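Local coordinates for putative ABC transporter amino acid-binding protein (Sinorhizobium meliloti, PDB 2Q88), which binds the compatible solute ectoine and probably delivers it to an ABC transporter for uptake in osmoprotection, at residues Ala91-Ile96 with Val220-Leu225. Sequence-based numbering, arbitrary orientation.
Sequences AYSQPI and VELAKL
L222 reaches from helix 212-228 and meets the extended chain S93 to I96 almost entirely through one methyl, a compact example of how a helix can be fitted to a neighbouring chain by one apolar side chain. With CG anti to the backbone N (chi1 177°), the side chain leaves the helix toward 93-96, and CD2 does most of the touching. L222 CD2 lies 3.6 Å from Q94 O and 3.8 Å from I96 CG1, while Q94 CB approaches the same methyl at 4.1 Å. The I96 and L222 side chains run at a slant to one another: CG1 of I96 sits near both prongs, its distance to L222 CD1 being 4.0 Å, and I96 CD1 also lies near L222 CD2, at 4.1 Å. F231 of helix 230-235 touches both residues and extends this apolar patch. In the periplasmic-binding-protein fold of the family 3 solute-binding proteins, the contact joins helix 212-228 to the chain that leaves the short strand 91-92 and leads into strand 98-106. S93 borders the methyl with its hydroxyl, which reaches forward to donate to the carbonyl of the next residue, S93 OG to Q94 O, over 2.8 Å; the C=O...OG angle of 136° places the donor well off the carbonyl axis, tilted 17° from its plane. Q94 O thus takes one hydrogen bond from S93 OG and also packs against L222 CD2, while a weak hydrogen bond with A205 N pairs the hydroxyl a second time. The Q94 side chain starts toward the helix but bends at chi2, carrying its amide away, where OE1 accepts from R250 N. Polar links flank the leucine: D219 OD1 accepts from Q94 N, and K226 NZ bonds to P95 O.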
loop_
_atom_site.group_PDB
_atom_site.type_symbol
_atom_site.label_atom_id
_atom_site.label_comp_id
_atom_site.label_asym_id
_atom_site.label_seq_id
_atom_site.Cartn_x
_atom_site.Cartn_y
_atom_site.Cartn_z
ATOM N N ALA A 91 -3.324 3.107 -14.853
ATOM C CA ALA A 91 -2.246 2.434 -15.571
ATOM C C ALA A 91 -1.110 2.141 -14.584
ATOM O O ALA A 91 -0.374 3.039 -14.197
ATOM C CB ALA A 91 -1.748 3.310 -16.708
ATOM N N TYR A 92 -0.999 0.876 -14.187
ATOM C CA TYR A 92 -0.004 0.411 -13.230
ATOM C C TYR A 92 1.327 0.117 -13.893
ATOM O O TYR A 92 1.380 -0.341 -15.039
ATOM C CB TYR A 92 -0.481 -0.886 -12.574
ATOM C CG TYR A 92 -1.254 -0.730 -11.278
ATOM C CD1 TYR A 92 -0.634 -0.265 -10.121
ATOM C CD2 TYR A 92 -2.588 -1.118 -11.201
ATOM C CE1 TYR A 92 -1.342 -0.149 -8.917
ATOM C CE2 TYR A 92 -3.310 -1.006 -10.011
ATOM C CZ TYR A 92 -2.685 -0.516 -8.886
ATOM O OH TYR A 92 -3.396 -0.414 -7.716
ATOM N N SER A 93 2.403 0.363 -13.155
ATOM C CA SER A 93 3.705 -0.154 -13.513
ATOM C C SER A 93 3.730 -1.652 -13.243
ATOM O O SER A 93 2.756 -2.219 -12.773
ATOM C CB SER A 93 4.776 0.495 -12.636
ATOM O OG SER A 93 4.686 -0.016 -11.315
ATOM N N GLN A 94 4.865 -2.283 -13.525
ATOM C CA GLN A 94 5.119 -3.667 -13.123
ATOM C C GLN A 94 5.249 -3.740 -11.586
ATOM O O GLN A 94 5.365 -2.695 -10.948
ATOM C CB GLN A 94 6.375 -4.175 -13.849
ATOM C CG GLN A 94 6.148 -4.416 -15.365
ATOM C CD GLN A 94 5.062 -5.450 -15.663
ATOM O OE1 GLN A 94 4.907 -6.439 -14.939
ATOM N NE2 GLN A 94 4.316 -5.224 -16.737
ATOM N N PRO A 95 5.182 -4.934 -10.989
ATOM C CA PRO A 95 5.136 -5.064 -9.533
ATOM C C PRO A 95 6.379 -4.555 -8.823
ATOM O O PRO A 95 7.487 -4.643 -9.352
ATOM C CB PRO A 95 4.983 -6.569 -9.298
ATOM C CG PRO A 95 4.600 -7.158 -10.601
ATOM C CD PRO A 95 5.142 -6.246 -11.657
ATOM N N ILE A 96 6.177 -4.017 -7.623
ATOM C CA ILE A 96 7.265 -3.455 -6.828
ATOM C C ILE A 96 7.283 -4.010 -5.410
ATOM O O ILE A 96 8.241 -4.695 -5.026
ATOM C CB ILE A 96 7.190 -1.895 -6.804
ATOM C CG1 ILE A 96 7.321 -1.332 -8.225
ATOM C CG2 ILE A 96 8.291 -1.329 -5.894
ATOM C CD1 ILE A 96 7.076 0.171 -8.371
ATOM N N VAL A 220 10.528 1.205 -17.949
ATOM C CA VAL A 220 11.838 0.941 -18.546
ATOM C C VAL A 220 12.925 1.036 -17.461
ATOM O O VAL A 220 13.793 0.169 -17.359
ATOM C CB VAL A 220 12.118 1.873 -19.764
ATOM C CG1 VAL A 220 13.587 1.873 -20.145
ATOM C CG2 VAL A 220 11.277 1.443 -20.973
ATOM N N GLU A 221 12.840 2.063 -16.626
ATOM C CA GLU A 221 13.811 2.261 -15.536
ATOM C C GLU A 221 13.671 1.225 -14.420
ATOM O O GLU A 221 14.674 0.801 -13.829
ATOM C CB GLU A 221 13.688 3.667 -14.934
ATOM C CG GLU A 221 14.064 4.826 -15.864
ATOM C CD GLU A 221 15.337 4.595 -16.661
ATOM O OE1 GLU A 221 16.406 4.344 -16.058
ATOM O OE2 GLU A 221 15.275 4.677 -17.910
ATOM N N LEU A 222 12.436 0.863 -14.097
ATOM C CA LEU A 222 12.167 -0.162 -13.076
ATOM C C LEU A 222 12.790 -1.500 -13.458
ATOM O O LEU A 222 13.365 -2.185 -12.613
ATOM C CB LEU A 222 10.661 -0.314 -12.834
ATOM C CG LEU A 222 10.135 -1.389 -11.854
ATOM C CD1 LEU A 222 10.695 -1.153 -10.443
ATOM C CD2 LEU A 222 8.600 -1.383 -11.803
ATOM N N ALA A 223 12.646 -1.878 -14.729
ATOM C CA ALA A 223 13.271 -3.088 -15.267
ATOM C C ALA A 223 14.796 -3.070 -15.135
ATOM O O ALA A 223 15.392 -4.079 -14.792
ATOM C CB ALA A 223 12.860 -3.318 -16.722
ATOM N N LYS A 224 15.421 -1.933 -15.413
ATOM C CA LYS A 224 16.876 -1.812 -15.268
ATOM C C LYS A 224 17.327 -1.918 -13.809
ATOM O O LYS A 224 18.370 -2.515 -13.520
ATOM C CB LYS A 224 17.375 -0.508 -15.907
ATOM C CG LYS A 224 17.270 -0.538 -17.416
ATOM C CD LYS A 224 17.927 0.654 -18.097
ATOM C CE LYS A 224 16.950 1.783 -18.298
ATOM N NZ LYS A 224 17.458 2.819 -19.267
ATOM N N LEU A 225 16.548 -1.341 -12.897
ATOM C CA LEU A 225 16.805 -1.454 -11.459
ATOM C C LEU A 225 16.712 -2.912 -11.003
ATOM O O LEU A 225 17.548 -3.384 -10.225
ATOM C CB LEU A 225 15.771 -0.626 -10.685
ATOM C CG LEU A 225 16.066 0.680 -9.944
ATOM C CD1 LEU A 225 17.289 1.466 -10.429
ATOM C CD2 LEU A 225 14.805 1.549 -9.898
#